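Local structure of beta-galactosidase (Geobacillus stearothermophilus, 4OIF) at residues L398-G403 against D661-E666; T496-Y501 against D605-L610; R546-E551 against E599-R604; F642-T647 against Y677-V682. The protein probably hydrolyses terminal non-reducing beta-D-galactose residues of beta-D-galactosides, as a zinc-containing intracellular enzyme of glycoside hydrolase family 42. All coordinates share one frame; numbering follows the deposited sequence.

Contact 1 (L398-G403 against D661-E666)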
# COMPACT_ATOMS: atom_id res chain seq x y z
N LEU A 398 1.78 -25.87 -37.87
CA LEU A 398 3.21 -26.04 -37.62
C LEU A 398 3.78 -27.21 -38.40
O LEU A 398 4.93 -27.19 -38.82
CB LEU A 398 3.49 -26.22 -36.13
CG LEU A 398 3.18 -25.08 -35.16
CD1 LEU A 398 3.51 -25.52 -33.73
CD2 LEU A 398 3.90 -23.78 -35.54
N LYS A 399 2.98 -28.26 -38.57
CA LYS A 399 3.46 -29.39 -39.36
C LYS A 399 3.83 -28.99 -40.79
O LYS A 399 4.69 -29.62 -41.40
CB LYS A 399 2.42 -30.51 -39.35
CG LYS A 399 2.33 -31.18 -37.99
CD LYS A 399 1.31 -32.30 -37.92
CE LYS A 399 1.50 -33.09 -36.62
NZ LYS A 399 0.46 -34.13 -36.37
N LYS A 400 3.21 -27.94 -41.31
CA LYS A 400 3.52 -27.48 -42.67
C LYS A 400 4.65 -26.46 -42.68
O LYS A 400 4.90 -25.84 -43.71
CB LYS A 400 2.30 -26.86 -43.34
CG LYS A 400 1.04 -27.70 -43.32
CD LYS A 400 -0.13 -26.94 -43.94
CE LYS A 400 -1.45 -27.70 -43.81
NZ LYS A 400 -2.59 -26.94 -44.39
N MET A 401 5.34 -26.29 -41.55
CA MET A 401 6.29 -25.18 -41.43
C MET A 401 7.73 -25.60 -41.12
O MET A 401 8.52 -24.80 -40.64
CB MET A 401 5.79 -24.20 -40.35
CG MET A 401 4.61 -23.34 -40.82
SD MET A 401 3.72 -22.48 -39.51
CE MET A 401 4.92 -21.26 -38.98
N SER A 402 8.09 -26.85 -41.41
CA SER A 402 9.39 -27.35 -41.00
C SER A 402 10.57 -26.65 -41.68
O SER A 402 11.70 -26.73 -41.21
CB SER A 402 9.47 -28.85 -41.26
OG SER A 402 9.21 -29.13 -42.62
N GLY A 403 10.31 -25.96 -42.79
CA GLY A 403 11.35 -25.25 -43.50
C GLY A 403 11.81 -24.00 -42.78
O GLY A 403 12.91 -23.48 -43.02
N ASP A 661 1.37 -19.16 -50.66
CA ASP A 661 0.82 -19.49 -49.35
C ASP A 661 1.37 -20.82 -48.83
O ASP A 661 1.11 -21.88 -49.38
CB ASP A 661 -0.70 -19.53 -49.42
CG ASP A 661 -1.34 -19.85 -48.08
OD1 ASP A 661 -0.98 -20.86 -47.45
OD2 ASP A 661 -2.23 -19.08 -47.66
N LEU A 662 2.08 -20.76 -47.71
CA LEU A 662 2.78 -21.91 -47.17
C LEU A 662 1.82 -23.04 -46.76
O LEU A 662 2.23 -24.20 -46.71
CB LEU A 662 3.62 -21.49 -45.97
CG LEU A 662 4.79 -22.39 -45.61
CD1 LEU A 662 5.82 -22.33 -46.73
CD2 LEU A 662 5.40 -21.95 -44.30
N PHE A 663 0.57 -22.70 -46.47
CA PHE A 663 -0.42 -23.70 -46.07
C PHE A 663 -1.21 -24.33 -47.23
O PHE A 663 -1.65 -25.47 -47.13
CB PHE A 663 -1.42 -23.08 -45.10
CG PHE A 663 -0.80 -22.54 -43.86
CD1 PHE A 663 0.27 -23.19 -43.26
CD2 PHE A 663 -1.28 -21.38 -43.27
CE1 PHE A 663 0.85 -22.70 -42.11
CE2 PHE A 663 -0.71 -20.88 -42.12
CZ PHE A 663 0.36 -21.54 -41.54
N THR A 664 -1.41 -23.58 -48.31
CA THR A 664 -2.28 -24.04 -49.39
C THR A 664 -1.55 -24.21 -50.71
O THR A 664 -2.08 -24.82 -51.64
CB THR A 664 -3.43 -23.08 -49.64
OG1 THR A 664 -2.93 -21.90 -50.29
CG2 THR A 664 -4.13 -22.71 -48.34
N GLY A 665 -0.36 -23.65 -50.81
CA GLY A 665 0.39 -23.70 -52.05
C GLY A 665 -0.04 -22.64 -53.05
O GLY A 665 0.67 -22.39 -54.02
N GLU A 666 -1.19 -22.01 -52.81
CA GLU A 666 -1.70 -20.99 -53.71
C GLU A 666 -0.73 -19.83 -53.88
O GLU A 666 -0.22 -19.29 -52.90
CB GLU A 666 -3.05 -20.45 -53.23
CG GLU A 666 -3.56 -19.29 -54.08
CD GLU A 666 -4.76 -18.59 -53.48
OE1 GLU A 666 -5.08 -18.84 -52.30
OE2 GLU A 666 -5.40 -17.79 -54.19
O HOH W 1 3.94 -25.93 -46.59
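A beta-hairpin turn of the C-terminal domain, linking strands 658-661 and 667-669, rests here on the chain leaving helix 386-399 of the TIM-barrel family region. D661 sets the shape of the turn. Its OD1 takes the F663 N-H at 2.6 Å, nearly along the C-O axis, which makes an Asx turn, and it takes the T664 N-H from above the carboxylate plane, so one oxygen grips two backbone amides. The other oxygen, OD2, forms a salt bridge with R680.

L662 follows, with CG anti to the backbone N (chi1 -157°). Its CD2 meets M401 CG at 3.8 Å where the two side chains cross at about a right angle. A water donates to both K400 O and L662 O and so bridges the two backbones.

F663 touches both partners. M401, with CG anti to the carbonyl carbon and SD anti to CA (chi2 165°), brings SD to the ring edge, 3.9 Å from F663 CE1 and close to the ring plane, a Met-aromatic contact. K400 crosses F663 nearly perpendicularly, its CD 3.8 Å from F663 CD1.

T664 then closes an ST turn, its OG1 accepting the E666 N-H at 3.1 Å. G665 passes through positive phi (82°) and returns its N-H to D661 O at 2.7 Å, while the D661 N-H goes to E666 O.

On the barrel side, M401 also packs on M347 and I350 of helix 341-351. The K400 chain, extended beyond CG, ends with NZ on an in-plane lone pair of F663 O at 3.2 Å.

Contact 2 (T496-Y501 against D605-L610); sequences TLVMTY and DFYQEL
V498 is the knob of this buried contact, and three side chains of helix 600-613 make the hollow that receives it. Strand 496-500 and the helix run nearly antiparallel (169°), their axes 12.0 Å apart, as in the layered alpha/beta architecture of the trimerisation domain. T496 and V498 point to the helix, whereas L497 and M499 point away from it.

Tip meets tip throughout. V498 CG2, anti to its own carbonyl carbon, enters between L610 CD1 at 3.8 Å and the edge of the F606 ring, where CE2 lies 4.1 Å away. The other branch, V498 CG1, abuts Y607 OH at 3.6 Å, a hydroxyl whose polar partner is H445 ND1. F606 and Y607 brace each other within the helix: F606 CD2 sits 3.9 Å above the centre of the Y607 ring. Two residues earlier in the strand, T496 CG2 meets the other branch of L610, CD2, at 4.1 Å and extends the apolar seam.

Around this core, L610 reaches across to L470 of strand 470-473 and to Y592 of strand 589-594, the two strands flanking 496-500 in the sheet, while Y607 turns to P448 and F449 of the adjoining helix 438-451.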
# COMPACT_ATOMS: atom_id res chain seq x y z
N THR A 496 25.78 4.63 -37.50
CA THR A 496 24.88 5.69 -37.11
C THR A 496 24.32 5.37 -35.72
O THR A 496 23.66 4.36 -35.53
CB THR A 496 23.73 5.85 -38.12
OG1 THR A 496 24.25 6.34 -39.36
CG2 THR A 496 22.70 6.82 -37.60
N LEU A 497 24.61 6.22 -34.75
CA LEU A 497 24.28 5.98 -33.36
C LEU A 497 23.30 7.02 -32.87
O LEU A 497 23.47 8.19 -33.15
CB LEU A 497 25.54 6.01 -32.51
CG LEU A 497 25.39 5.96 -30.99
CD1 LEU A 497 24.78 4.64 -30.52
CD2 LEU A 497 26.73 6.17 -30.35
N VAL A 498 22.27 6.58 -32.14
CA VAL A 498 21.29 7.48 -31.53
C VAL A 498 21.25 7.30 -30.01
O VAL A 498 21.02 6.20 -29.52
CB VAL A 498 19.87 7.27 -32.08
CG1 VAL A 498 18.87 8.15 -31.35
CG2 VAL A 498 19.81 7.56 -33.57
N MET A 499 21.50 8.37 -29.27
CA MET A 499 21.36 8.33 -27.82
C MET A 499 20.42 9.42 -27.36
O MET A 499 19.98 10.27 -28.14
CB MET A 499 22.72 8.47 -27.13
CG MET A 499 23.53 7.20 -27.17
SD MET A 499 25.09 7.33 -26.30
CE MET A 499 25.03 5.93 -25.22
N THR A 500 20.08 9.38 -26.07
CA THR A 500 19.05 10.26 -25.54
C THR A 500 19.44 10.81 -24.20
O THR A 500 20.50 10.51 -23.66
CB THR A 500 17.70 9.54 -25.34
OG1 THR A 500 17.79 8.66 -24.20
CG2 THR A 500 17.27 8.74 -26.59
N TYR A 501 18.52 11.60 -23.67
CA TYR A 501 18.56 12.03 -22.29
C TYR A 501 18.94 10.90 -21.34
O TYR A 501 18.63 9.73 -21.59
CB TYR A 501 17.19 12.59 -21.90
CG TYR A 501 16.06 11.64 -22.19
CD1 TYR A 501 15.45 11.62 -23.44
CD2 TYR A 501 15.58 10.78 -21.20
CE1 TYR A 501 14.39 10.74 -23.71
CE2 TYR A 501 14.52 9.91 -21.46
CZ TYR A 501 13.93 9.89 -22.72
OH TYR A 501 12.88 9.03 -22.98
N ASP A 605 8.72 10.26 -37.25
CA ASP A 605 9.31 11.14 -38.25
C ASP A 605 10.86 11.09 -38.28
O ASP A 605 11.50 10.95 -39.35
CB ASP A 605 8.80 12.57 -38.01
CG ASP A 605 7.26 12.70 -38.17
OD1 ASP A 605 6.63 11.78 -38.72
OD2 ASP A 605 6.68 13.72 -37.76
N PHE A 606 11.45 11.15 -37.09
CA PHE A 606 12.89 11.11 -36.89
C PHE A 606 13.49 9.84 -37.51
O PHE A 606 14.43 9.86 -38.35
CB PHE A 606 13.21 11.18 -35.38
CG PHE A 606 14.67 11.19 -35.06
CD1 PHE A 606 15.37 12.39 -35.03
CD2 PHE A 606 15.35 10.01 -34.82
CE1 PHE A 606 16.74 12.40 -34.75
CE2 PHE A 606 16.71 10.03 -34.55
CZ PHE A 606 17.40 11.23 -34.51
N TYR A 607 12.91 8.72 -37.10
CA TYR A 607 13.42 7.44 -37.55
C TYR A 607 13.01 7.17 -38.99
O TYR A 607 13.66 6.38 -39.67
CB TYR A 607 12.94 6.32 -36.63
CG TYR A 607 13.73 6.27 -35.34
CD1 TYR A 607 15.11 6.10 -35.35
CD2 TYR A 607 13.10 6.41 -34.11
CE1 TYR A 607 15.84 6.07 -34.18
CE2 TYR A 607 13.82 6.38 -32.93
CZ TYR A 607 15.19 6.20 -32.97
OH TYR A 607 15.90 6.16 -31.81
N GLN A 608 11.98 7.84 -39.48
CA GLN A 608 11.61 7.70 -40.88
C GLN A 608 12.73 8.26 -41.70
O GLN A 608 13.18 7.63 -42.69
CB GLN A 608 10.31 8.43 -41.21
CG GLN A 608 9.78 8.08 -42.59
CD GLN A 608 9.45 6.60 -42.72
OE1 GLN A 608 9.02 5.96 -41.76
NE2 GLN A 608 9.67 6.05 -43.92
N GLU A 609 13.18 9.44 -41.29
CA GLU A 609 14.33 10.05 -41.95
C GLU A 609 15.55 9.16 -41.88
O GLU A 609 16.27 9.02 -42.87
CB GLU A 609 14.66 11.41 -41.35
CG GLU A 609 13.69 12.48 -41.76
CD GLU A 609 14.40 13.72 -42.24
OE1 GLU A 609 15.65 13.70 -42.26
OE2 GLU A 609 13.71 14.70 -42.60
N LEU A 610 15.78 8.54 -40.73
CA LEU A 610 16.93 7.62 -40.68
C LEU A 610 16.75 6.39 -41.60
O LEU A 610 17.73 5.86 -42.12
CB LEU A 610 17.21 7.17 -39.25
CG LEU A 610 18.01 8.21 -38.46
CD1 LEU A 610 18.24 7.77 -37.01
CD2 LEU A 610 19.34 8.51 -39.15

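Contact 3 (R546-E551 against E599-R604)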
# COMPACT_ATOMS: atom_id res chain seq x y z
N ARG A 546 11.67 19.73 -37.75
CA ARG A 546 11.19 19.61 -39.13
C ARG A 546 9.84 20.28 -39.34
O ARG A 546 8.93 19.67 -39.88
CB ARG A 546 11.08 18.15 -39.55
CG ARG A 546 12.38 17.36 -39.46
CD ARG A 546 13.34 17.75 -40.55
NE ARG A 546 14.49 16.84 -40.62
CZ ARG A 546 15.65 17.07 -40.02
NH1 ARG A 546 15.82 18.18 -39.30
NH2 ARG A 546 16.65 16.20 -40.14
N GLY A 547 9.72 21.53 -38.89
CA GLY A 547 8.51 22.32 -39.11
C GLY A 547 7.31 22.01 -38.23
O GLY A 547 6.27 22.68 -38.32
N ARG A 548 7.42 21.01 -37.36
CA ARG A 548 6.27 20.64 -36.54
C ARG A 548 6.61 20.82 -35.05
O ARG A 548 7.78 20.80 -34.67
CB ARG A 548 5.86 19.19 -36.87
CG ARG A 548 4.59 18.67 -36.21
CD ARG A 548 4.48 17.15 -36.44
NE ARG A 548 3.29 16.51 -35.85
CZ ARG A 548 3.07 16.39 -34.53
NH1 ARG A 548 3.92 16.89 -33.66
NH2 ARG A 548 1.98 15.78 -34.09
N SER A 549 5.60 21.02 -34.20
CA SER A 549 5.80 20.92 -32.76
C SER A 549 5.47 19.52 -32.29
O SER A 549 4.48 18.93 -32.74
CB SER A 549 4.95 21.93 -32.01
OG SER A 549 5.60 23.19 -32.00
N TYR A 550 6.29 18.99 -31.39
CA TYR A 550 6.08 17.65 -30.80
C TYR A 550 6.02 17.76 -29.28
O TYR A 550 6.84 18.43 -28.68
CB TYR A 550 7.19 16.68 -31.22
CG TYR A 550 7.30 16.42 -32.71
CD1 TYR A 550 8.09 17.22 -33.52
CD2 TYR A 550 6.61 15.37 -33.30
CE1 TYR A 550 8.19 16.97 -34.88
CE2 TYR A 550 6.70 15.12 -34.65
CZ TYR A 550 7.49 15.92 -35.44
OH TYR A 550 7.58 15.67 -36.78
N GLU A 551 5.06 17.09 -28.65
CA GLU A 551 4.92 17.22 -27.21
C GLU A 551 6.03 16.54 -26.40
O GLU A 551 6.46 15.43 -26.71
CB GLU A 551 3.57 16.67 -26.75
CG GLU A 551 3.21 17.07 -25.32
CD GLU A 551 2.02 16.31 -24.77
OE1 GLU A 551 1.10 16.96 -24.23
OE2 GLU A 551 2.00 15.07 -24.89
N GLU A 599 6.54 12.62 -27.85
CA GLU A 599 5.44 11.78 -28.34
C GLU A 599 5.83 10.85 -29.49
O GLU A 599 6.85 11.04 -30.14
CB GLU A 599 4.29 12.66 -28.79
CG GLU A 599 4.69 13.67 -29.85
CD GLU A 599 3.51 14.44 -30.40
OE1 GLU A 599 3.50 15.68 -30.30
OE2 GLU A 599 2.58 13.78 -30.92
N ASP A 600 4.99 9.84 -29.72
CA ASP A 600 5.23 8.81 -30.75
C ASP A 600 5.57 9.35 -32.14
O ASP A 600 6.47 8.84 -32.83
CB ASP A 600 3.99 7.93 -30.86
CG ASP A 600 3.84 6.97 -29.70
OD1 ASP A 600 4.86 6.59 -29.08
OD2 ASP A 600 2.70 6.56 -29.42
N GLN A 601 4.84 10.38 -32.54
CA GLN A 601 4.97 10.91 -33.88
C GLN A 601 6.38 11.41 -34.12
O GLN A 601 6.90 11.31 -35.23
CB GLN A 601 3.96 12.05 -34.12
CG GLN A 601 3.80 12.42 -35.58
CD GLN A 601 3.44 11.20 -36.43
OE1 GLN A 601 2.60 10.39 -36.04
NE2 GLN A 601 4.10 11.06 -37.58
N PHE A 602 7.02 11.92 -33.07
CA PHE A 602 8.40 12.38 -33.22
C PHE A 602 9.30 11.24 -33.65
O PHE A 602 10.05 11.38 -34.60
CB PHE A 602 8.99 12.99 -31.94
CG PHE A 602 10.46 13.29 -32.07
CD1 PHE A 602 10.90 14.43 -32.72
CD2 PHE A 602 11.41 12.42 -31.58
CE1 PHE A 602 12.25 14.70 -32.86
CE2 PHE A 602 12.76 12.69 -31.72
CZ PHE A 602 13.18 13.83 -32.36
N HIS A 603 9.21 10.12 -32.94
CA HIS A 603 10.06 8.99 -33.27
C HIS A 603 9.72 8.47 -34.66
O HIS A 603 10.62 8.09 -35.42
CB HIS A 603 9.92 7.89 -32.21
CG HIS A 603 10.30 8.35 -30.84
ND1 HIS A 603 9.41 8.36 -29.79
CD2 HIS A 603 11.45 8.87 -30.36
CE1 HIS A 603 10.00 8.85 -28.72
NE2 HIS A 603 11.25 9.17 -29.04
N ARG A 604 8.43 8.48 -34.99
CA ARG A 604 8.04 8.09 -36.33
C ARG A 604 8.77 8.93 -37.38
O ARG A 604 9.41 8.39 -38.27
CB ARG A 604 6.53 8.20 -36.50
CG ARG A 604 5.74 7.16 -35.72
CD ARG A 604 4.32 7.06 -36.24
NE ARG A 604 3.50 6.25 -35.36
CZ ARG A 604 2.65 6.74 -34.47
NH1 ARG A 604 2.48 8.06 -34.34
NH2 ARG A 604 1.95 5.92 -33.70
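The Y550 ring is clasped between its own strand and the first turn of helix 600-613. R548 CG lies over one face; over the opposite face comes F602, whose ring edge points at Y550 in an edge-to-face pair with centroids 5.5 Å apart and planes at 81°. F602 CG is anti to the backbone N, and its CB packs against Y550 CD2 at 3.6 Å. The Y550 hydroxyl reaches on to D605.

Beside the ring, E599 folds back on the strand. Its CG takes the crowded position between backbone N and carbonyl carbon (chi1 57°), and the chain then extends until OE1 receives the E551 N-H at 2.7 Å on its anti lone pair, almost straight (169°). The backbone answers with E599 N to E551 O at 3.0 Å, continuing the edge pairing of strands 548-553 and 597-598.

R548, extended from CG to NE, meets E599 tip to tip. NH1 is 3.6 Å from E599 OE1 in a salt bridge, with OE1 at the guanidinium edge although the two flat groups are nearly perpendicular. Q601 CG lies over a guanidinium face, its chain bent at chi2, and Q601 OE1 accepts from R604 NH1.

E599 OE1 thus serves a backbone amide and a guanidinium together. Both should favour the charged carboxylate, and may offset the like charge of E551, whose OE2 lies 5.6 Å from E599 OE1.

Contact 4 (F642-T647 against Y677-V682)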
# COMPACT_ATOMS: atom_id res chain seq x y z
N PHE A 642 5.49 -13.52 -42.44
CA PHE A 642 4.28 -13.61 -41.65
C PHE A 642 3.54 -12.27 -41.72
O PHE A 642 4.09 -11.23 -41.33
CB PHE A 642 4.59 -13.95 -40.19
CG PHE A 642 5.12 -15.33 -39.98
CD1 PHE A 642 6.40 -15.67 -40.39
CD2 PHE A 642 4.35 -16.28 -39.33
CE1 PHE A 642 6.90 -16.96 -40.18
CE2 PHE A 642 4.84 -17.57 -39.11
CZ PHE A 642 6.12 -17.91 -39.54
N ILE A 643 2.30 -12.32 -42.20
CA ILE A 643 1.44 -11.14 -42.22
C ILE A 643 0.34 -11.31 -41.17
O ILE A 643 -0.58 -12.10 -41.34
CB ILE A 643 0.84 -10.92 -43.61
CG1 ILE A 643 1.93 -11.03 -44.69
CG2 ILE A 643 0.13 -9.58 -43.67
CD1 ILE A 643 1.42 -10.96 -46.14
N MET A 644 0.45 -10.54 -40.09
CA MET A 644 -0.35 -10.77 -38.90
C MET A 644 -1.28 -9.60 -38.56
O MET A 644 -0.84 -8.47 -38.37
CB MET A 644 0.59 -11.07 -37.72
CG MET A 644 1.51 -12.25 -37.97
SD MET A 644 2.86 -12.40 -36.79
CE MET A 644 3.85 -10.96 -37.18
N ASN A 645 -2.57 -9.88 -38.50
CA ASN A 645 -3.54 -8.84 -38.17
C ASN A 645 -3.77 -8.76 -36.66
O ASN A 645 -4.59 -9.48 -36.12
CB ASN A 645 -4.86 -9.09 -38.89
CG ASN A 645 -5.88 -8.00 -38.65
OD1 ASN A 645 -5.60 -6.99 -37.99
ND2 ASN A 645 -7.09 -8.19 -39.18
N PHE A 646 -3.05 -7.86 -36.00
CA PHE A 646 -3.23 -7.68 -34.56
C PHE A 646 -4.32 -6.63 -34.25
O PHE A 646 -4.16 -5.82 -33.34
CB PHE A 646 -1.90 -7.29 -33.90
CG PHE A 646 -0.98 -8.47 -33.65
CD1 PHE A 646 -1.26 -9.41 -32.66
CD2 PHE A 646 0.19 -8.62 -34.40
CE1 PHE A 646 -0.40 -10.49 -32.43
CE2 PHE A 646 1.05 -9.69 -34.17
CZ PHE A 646 0.75 -10.63 -33.18
N THR A 647 -5.41 -6.64 -35.02
CA THR A 647 -6.53 -5.74 -34.77
C THR A 647 -7.82 -6.52 -34.78
O THR A 647 -7.86 -7.66 -35.26
CB THR A 647 -6.65 -4.62 -35.82
OG1 THR A 647 -7.33 -5.13 -36.96
CG2 THR A 647 -5.28 -4.10 -36.25
N TYR A 677 -7.64 -11.05 -36.55
CA TYR A 677 -6.63 -11.96 -35.99
C TYR A 677 -6.07 -12.94 -37.02
O TYR A 677 -5.33 -13.86 -36.66
CB TYR A 677 -7.20 -12.74 -34.80
CG TYR A 677 -7.54 -11.88 -33.61
CD1 TYR A 677 -7.02 -10.60 -33.47
CD2 TYR A 677 -8.39 -12.35 -32.62
CE1 TYR A 677 -7.33 -9.81 -32.38
CE2 TYR A 677 -8.71 -11.58 -31.53
CZ TYR A 677 -8.18 -10.31 -31.41
OH TYR A 677 -8.52 -9.55 -30.30
N GLU A 678 -6.41 -12.75 -38.29
CA GLU A 678 -5.95 -13.67 -39.30
C GLU A 678 -4.47 -13.49 -39.56
O GLU A 678 -3.97 -12.37 -39.59
CB GLU A 678 -6.71 -13.50 -40.60
CG GLU A 678 -6.33 -14.55 -41.63
CD GLU A 678 -7.07 -14.38 -42.91
OE1 GLU A 678 -7.97 -13.51 -42.96
OE2 GLU A 678 -6.74 -15.11 -43.87
N VAL A 679 -3.79 -14.61 -39.73
CA VAL A 679 -2.40 -14.59 -40.12
C VAL A 679 -2.28 -15.21 -41.49
O VAL A 679 -2.98 -16.15 -41.84
CB VAL A 679 -1.49 -15.36 -39.13
CG1 VAL A 679 -0.02 -15.21 -39.53
CG2 VAL A 679 -1.71 -14.88 -37.70
N ARG A 680 -1.39 -14.66 -42.29
CA ARG A 680 -1.05 -15.24 -43.55
C ARG A 680 0.41 -15.63 -43.48
O ARG A 680 1.25 -14.80 -43.14
CB ARG A 680 -1.31 -14.24 -44.67
CG ARG A 680 -2.06 -14.82 -45.81
CD ARG A 680 -3.51 -15.14 -45.47
NE ARG A 680 -4.19 -15.43 -46.72
CZ ARG A 680 -4.14 -16.62 -47.30
NH1 ARG A 680 -3.50 -17.62 -46.70
NH2 ARG A 680 -4.75 -16.83 -48.46
N VAL A 681 0.74 -16.88 -43.75
CA VAL A 681 2.14 -17.28 -43.78
C VAL A 681 2.52 -17.57 -45.21
O VAL A 681 1.92 -18.41 -45.89
CB VAL A 681 2.42 -18.48 -42.90
CG1 VAL A 681 3.90 -18.81 -42.93
CG2 VAL A 681 2.01 -18.18 -41.48
N VAL A 682 3.53 -16.86 -45.68
CA VAL A 682 3.78 -16.74 -47.09
C VAL A 682 5.24 -17.04 -47.42
O VAL A 682 6.12 -16.85 -46.59
CB VAL A 682 3.33 -15.33 -47.55
CG1 VAL A 682 4.46 -14.52 -48.15
CG2 VAL A 682 2.16 -15.46 -48.50
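Neighbouring antiparallel strands of the C-terminal domain's beta-sheet meet here, 638-645 lying between 628-634 and 679-685. I643 and R680 form a hydrogen-bonded pair: I643 N reaches R680 O at 2.9 Å, almost straight (177°), and R680 N returns to I643 O at 2.8 Å. Two residues on, N645 N donates to E678 O at 3.1 Å. Between these links, V679 CA-H points at I643 O.

F642 and V681, a non-hydrogen-bonded pair, lie side by side on one face of the sheet. V681 CG1 stands over the phenyl face, 4.2 Å from the F642 centroid and 15° off the ring normal, a CH-pi contact, and V681 CG2 meets F642 CD2 at 3.7 Å. M644 and V679 share that face, M644 CG lying 3.7 Å from V679 CG1, while SD and CE lead away from that strand. Helix 341-351 packs on F642, F646 and Y677.

At the strand end N645 makes an Asx turn, with CG anti to the backbone N. Its OD1 accepts the T647 hydroxyl at 2.7 Å, on a lone pair, and the T647 N-H from above the carbonyl plane. ND2 donates to E649 O and D675 O.

The buried amide of N645 is therefore used at both ends, which should fix its flip. R680 NE has a long pairing with E678 OE2, of charges alone; its stronger partner is D661, through NH1.

In the fold
The contacts form two touching pairs. Contacts 1 and 4 (centres 14 Å apart) alternate along the chain and join through D661 OD2 and R680 NH1, a salt bridge at 2.2 Å, and a probable hydrogen bond from L662 N to V681 O at 3.0 Å. M401 CE also packs on F642 CZ at 3.6 Å. Contacts 2 and 3 (centres 12 Å apart) use successive turns of helix 600-613 against one sheet, tied by D605 OD2 to Y550 OH. Contacts 3 and 4 stay about 13 Å apart at their nearest atoms. All four lie away from the zinc site and from the predicted catalytic residues E158 and E322.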